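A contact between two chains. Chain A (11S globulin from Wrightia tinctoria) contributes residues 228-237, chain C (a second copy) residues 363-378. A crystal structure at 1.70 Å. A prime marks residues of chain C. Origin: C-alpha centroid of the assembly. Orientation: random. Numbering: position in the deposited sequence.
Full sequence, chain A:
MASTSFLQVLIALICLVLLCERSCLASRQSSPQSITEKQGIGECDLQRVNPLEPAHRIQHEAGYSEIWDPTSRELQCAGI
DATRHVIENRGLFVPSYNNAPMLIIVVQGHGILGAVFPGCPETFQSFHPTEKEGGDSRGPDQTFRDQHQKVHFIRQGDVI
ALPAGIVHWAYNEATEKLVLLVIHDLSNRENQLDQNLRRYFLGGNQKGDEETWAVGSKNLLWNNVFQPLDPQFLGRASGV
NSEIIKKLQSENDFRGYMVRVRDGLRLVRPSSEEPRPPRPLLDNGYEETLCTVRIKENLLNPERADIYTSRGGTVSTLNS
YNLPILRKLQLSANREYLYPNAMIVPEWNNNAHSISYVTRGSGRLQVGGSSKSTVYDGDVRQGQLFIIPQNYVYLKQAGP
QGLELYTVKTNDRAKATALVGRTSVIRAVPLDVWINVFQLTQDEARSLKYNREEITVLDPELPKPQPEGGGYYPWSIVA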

# COMPACT_ATOMS: atom_id res chain seq x y z
N PRO A 228 8.45 -35.18 21.72
CA PRO A 228 8.35 -36.16 20.62
C PRO A 228 9.68 -36.43 19.87
O PRO A 228 9.77 -37.42 19.15
CB PRO A 228 7.31 -35.56 19.71
CG PRO A 228 7.34 -34.10 19.97
CD PRO A 228 7.67 -33.98 21.44
N LEU A 229 10.72 -35.65 20.10
CA LEU A 229 11.92 -35.72 19.28
C LEU A 229 12.85 -36.76 19.82
O LEU A 229 12.72 -37.20 20.97
CB LEU A 229 12.61 -34.38 19.17
CG LEU A 229 11.66 -33.31 18.63
CD1 LEU A 229 12.41 -32.01 18.66
CD2 LEU A 229 11.15 -33.65 17.21
N ASP A 230 13.69 -37.28 18.94
CA ASP A 230 14.68 -38.29 19.32
C ASP A 230 15.81 -37.56 19.94
O ASP A 230 16.40 -36.71 19.31
CB ASP A 230 15.12 -39.10 18.08
CG ASP A 230 16.38 -39.98 18.37
OD1 ASP A 230 16.88 -40.03 19.46
OD2 ASP A 230 16.93 -40.55 17.46
N PRO A 231 16.14 -37.88 21.23
CA PRO A 231 17.15 -37.06 21.85
C PRO A 231 18.54 -37.15 21.24
O PRO A 231 19.32 -36.21 21.34
CB PRO A 231 17.16 -37.55 23.32
CG PRO A 231 16.44 -38.84 23.32
CD PRO A 231 15.46 -38.77 22.19
N GLN A 232 18.89 -38.32 20.68
CA GLN A 232 20.20 -38.44 19.99
C GLN A 232 20.29 -37.53 18.72
O GLN A 232 21.35 -36.96 18.45
CB GLN A 232 20.54 -39.88 19.59
CG GLN A 232 22.05 -40.08 19.35
CD GLN A 232 22.47 -41.19 18.35
OE1 GLN A 232 23.67 -41.29 18.02
NE2 GLN A 232 21.52 -42.02 17.87
N PHE A 233 19.21 -37.52 17.96
CA PHE A 233 19.05 -36.75 16.71
C PHE A 233 19.08 -35.28 17.06
O PHE A 233 19.90 -34.58 16.53
CB PHE A 233 17.75 -37.11 16.04
CG PHE A 233 17.61 -36.65 14.58
CD1 PHE A 233 18.70 -36.26 13.82
CD2 PHE A 233 16.37 -36.75 13.97
CE1 PHE A 233 18.54 -35.88 12.49
CE2 PHE A 233 16.20 -36.40 12.64
CZ PHE A 233 17.29 -35.98 11.91
N LEU A 234 18.27 -34.87 18.04
CA LEU A 234 18.32 -33.49 18.46
C LEU A 234 19.64 -33.11 19.05
O LEU A 234 20.13 -32.04 18.80
CB LEU A 234 17.12 -33.12 19.33
CG LEU A 234 17.15 -31.67 19.84
CD1 LEU A 234 17.21 -30.64 18.73
CD2 LEU A 234 15.91 -31.40 20.68
N GLY A 235 20.27 -34.00 19.80
CA GLY A 235 21.57 -33.67 20.35
C GLY A 235 22.67 -33.50 19.32
O GLY A 235 23.49 -32.63 19.45
N ARG A 236 22.67 -34.34 18.29
CA ARG A 236 23.59 -34.19 17.18
C ARG A 236 23.38 -32.87 16.42
O ARG A 236 24.34 -32.17 16.14
CB ARG A 236 23.43 -35.40 16.23
CG ARG A 236 24.35 -35.41 15.00
CD ARG A 236 24.45 -36.80 14.33
NE ARG A 236 23.17 -37.37 13.83
CZ ARG A 236 22.40 -38.29 14.44
NH1 ARG A 236 22.69 -38.78 15.64
NH2 ARG A 236 21.28 -38.71 13.86
N ALA A 237 22.11 -32.50 16.19
CA ALA A 237 21.84 -31.17 15.61
C ALA A 237 22.38 -30.02 16.50
O ALA A 237 23.04 -29.10 16.00
CB ALA A 237 20.37 -31.04 15.32
N GLY C 363 17.22 -39.13 3.02
CA GLY C 363 17.56 -38.69 4.36
C GLY C 363 16.57 -39.09 5.42
O GLY C 363 15.70 -39.94 5.21
N ARG C 364 16.86 -38.64 6.63
CA ARG C 364 16.00 -38.86 7.71
C ARG C 364 15.28 -37.54 8.01
O ARG C 364 15.92 -36.51 8.09
CB ARG C 364 16.81 -39.26 8.96
CG ARG C 364 15.96 -39.50 10.19
CD ARG C 364 16.83 -39.91 11.34
NE ARG C 364 16.00 -40.19 12.54
CZ ARG C 364 16.55 -40.43 13.74
NH1 ARG C 364 17.85 -40.46 13.85
NH2 ARG C 364 15.78 -40.67 14.81
N LEU C 365 14.01 -37.68 8.28
CA LEU C 365 13.10 -36.56 8.61
C LEU C 365 12.40 -36.97 9.91
O LEU C 365 11.73 -38.00 9.99
CB LEU C 365 12.05 -36.37 7.51
CG LEU C 365 10.85 -35.40 7.90
CD1 LEU C 365 11.40 -33.98 8.07
CD2 LEU C 365 9.74 -35.44 6.92
N GLN C 366 12.48 -36.11 10.92
CA GLN C 366 11.65 -36.29 12.12
C GLN C 366 10.73 -35.08 12.28
O GLN C 366 11.18 -33.97 12.06
CB GLN C 366 12.52 -36.39 13.37
CG GLN C 366 11.59 -36.61 14.56
CD GLN C 366 12.24 -37.18 15.79
OE1 GLN C 366 13.36 -36.83 16.13
NE2 GLN C 366 11.51 -38.06 16.48
N VAL C 367 9.46 -35.33 12.47
CA VAL C 367 8.43 -34.30 12.77
C VAL C 367 7.75 -34.48 14.12
O VAL C 367 7.22 -35.59 14.47
CB VAL C 367 7.37 -34.28 11.67
CG1 VAL C 367 6.37 -33.12 11.85
CG2 VAL C 367 8.02 -34.27 10.31
N GLY C 368 7.58 -33.33 14.81
CA GLY C 368 6.95 -33.31 16.08
C GLY C 368 5.75 -32.37 15.96
O GLY C 368 5.79 -31.42 15.21
N GLY C 369 4.70 -32.71 16.67
CA GLY C 369 3.41 -32.08 16.60
C GLY C 369 2.88 -31.72 17.99
O GLY C 369 3.62 -31.25 18.88
N SER C 370 1.60 -31.99 18.21
CA SER C 370 1.02 -31.61 19.50
C SER C 370 1.14 -32.63 20.60
O SER C 370 0.70 -32.35 21.70
CB SER C 370 -0.43 -31.21 19.29
OG SER C 370 -0.44 -30.18 18.34
N SER C 371 1.69 -33.80 20.33
CA SER C 371 1.73 -34.84 21.35
C SER C 371 3.12 -35.21 21.80
O SER C 371 4.11 -34.81 21.22
CB SER C 371 0.96 -36.05 20.88
OG SER C 371 1.79 -36.95 20.20
N LYS C 372 3.19 -35.97 22.89
CA LYS C 372 4.42 -36.60 23.28
C LYS C 372 5.00 -37.56 22.22
O LYS C 372 6.19 -37.84 22.26
CB LYS C 372 4.21 -37.39 24.58
CG LYS C 372 3.85 -36.49 25.76
CD LYS C 372 3.50 -37.28 27.04
CE LYS C 372 4.73 -37.75 27.80
NZ LYS C 372 4.43 -38.11 29.23
N SER C 373 4.17 -38.08 21.32
CA SER C 373 4.60 -39.04 20.30
C SER C 373 4.97 -38.34 19.02
O SER C 373 4.23 -37.51 18.56
CB SER C 373 3.46 -39.97 19.92
OG SER C 373 2.91 -40.54 21.07
N THR C 374 6.11 -38.70 18.46
CA THR C 374 6.50 -38.17 17.14
C THR C 374 5.46 -38.40 16.06
O THR C 374 4.85 -39.45 15.99
CB THR C 374 7.89 -38.71 16.72
OG1 THR C 374 8.40 -37.97 15.62
CG2 THR C 374 7.84 -40.21 16.29
N VAL C 375 5.28 -37.43 15.16
CA VAL C 375 4.40 -37.52 14.03
C VAL C 375 5.00 -38.29 12.85
O VAL C 375 4.27 -38.96 12.15
CB VAL C 375 3.97 -36.08 13.68
CG1 VAL C 375 3.13 -35.97 12.44
CG2 VAL C 375 3.17 -35.54 14.86
N TYR C 376 6.30 -38.18 12.66
CA TYR C 376 7.02 -39.05 11.74
C TYR C 376 8.41 -39.08 12.13
O TYR C 376 8.99 -38.06 12.55
CB TYR C 376 6.91 -38.54 10.31
CG TYR C 376 7.58 -39.43 9.28
CD1 TYR C 376 7.00 -40.67 8.95
CD2 TYR C 376 8.76 -39.06 8.67
CE1 TYR C 376 7.61 -41.51 8.03
CE2 TYR C 376 9.36 -39.89 7.73
CZ TYR C 376 8.78 -41.13 7.47
OH TYR C 376 9.35 -41.95 6.54
N ASP C 377 9.08 -40.23 11.93
CA ASP C 377 10.46 -40.31 12.11
C ASP C 377 10.93 -41.41 11.24
O ASP C 377 10.81 -42.59 11.60
CB ASP C 377 10.91 -40.55 13.59
CG ASP C 377 12.40 -40.56 13.76
OD1 ASP C 377 13.16 -40.28 12.85
OD2 ASP C 377 12.91 -40.80 14.90
N GLY C 378 11.43 -41.03 10.10
CA GLY C 378 12.00 -42.04 9.16
C GLY C 378 12.54 -41.50 7.88
O GLY C 378 12.89 -40.35 7.79
O HOH W 1 8.04 -39.82 20.05
O HOH W 2 19.13 -40.92 16.54

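Chain A enters the contact as a short loop, Pro228 to Asp230, that leads into a helix starting at Pro231. Chain C supplies a strand, 363′ to 368′, a loop, and a short strand segment around Tyr376′ and Asp377′. The two chain C strands are joined by backbone hydrogen bonds such as Val367′ N to Tyr376′ O, 2.8 Å. The helix crosses strand 363′-368′ at 107° between their N-to-C directions, with the axes 10.8 Å apart at closest approach. Side chains therefore fill the space between them. The nearest CA atoms across the contact are Pro228 CA and Thr374′ CA, 4.4 Å apart.

Pro228 packs into the chain C loop. Its CG lies 3.5 Å from Ser371′ O and 4.0 Å from Gly368′ CA. Its CA makes a CA-H...O contact with Lys372′ O at 3.2 Å. The absence of a side chain at Gly368′ matters here: a CB would sit 3.1 Å from Pro228 CG and 3.3 Å from Leu229 CD2. Water 1 lies between the backbones, accepting from Thr374′ N at 2.7 Å, with its oxygen 3.1 Å from Pro228 O.

Gln366′ reaches from the strand to the start of the helix. Its OE1 accepts from Asp230 N at 2.9 Å, with a nearly straight angle of 165°. Its NE2 donates to Thr374′ OG1 at 3.2 Å, and Thr374′ OG1 in turn donates to Val367′ O at 2.9 Å. Because Thr374′ OG1 gives its proton to Val367′ O, it accepts from Gln366′ NE2, which leaves Gln366′ OE1 for Asp230 N. Leu229 CD2 packs 4.0 Å from Gln366′ CD.

Asp230 has two roles. Its OD1 caps the helix by accepting from Gln232 N at 2.9 Å. Its OD2 forms a salt bridge with Arg364′ NH2, also at 2.9 Å. Water 2 adds a second link, donating to Asp230 OD2 at 2.4 Å and accepting from Arg364′ NH1 at 3.0 Å.

Arg364′ is extended, with chi1 to chi3 all t. Asp377′ braces it within chain C: Arg364′ NE donates to Asp377′ OD1 and Arg364′ NH2 to Asp377′ OD2, each at 2.9 Å. The guanidinium is thus shared between two carboxylates, Asp230 and Asp377′. Its flat face stacks on Phe233, with planes at 11° and centres 4.2 Å apart. The cation-pi contact is off-centre, while Arg364′ CD lies over the ring face, 4.1 Å from its centroid. Stacking leaves the guanidinium edge free for hydrogen bonds. Arg236 NH2 approaches Arg364′ NH1 to 3.9 Å, a contact of like charges.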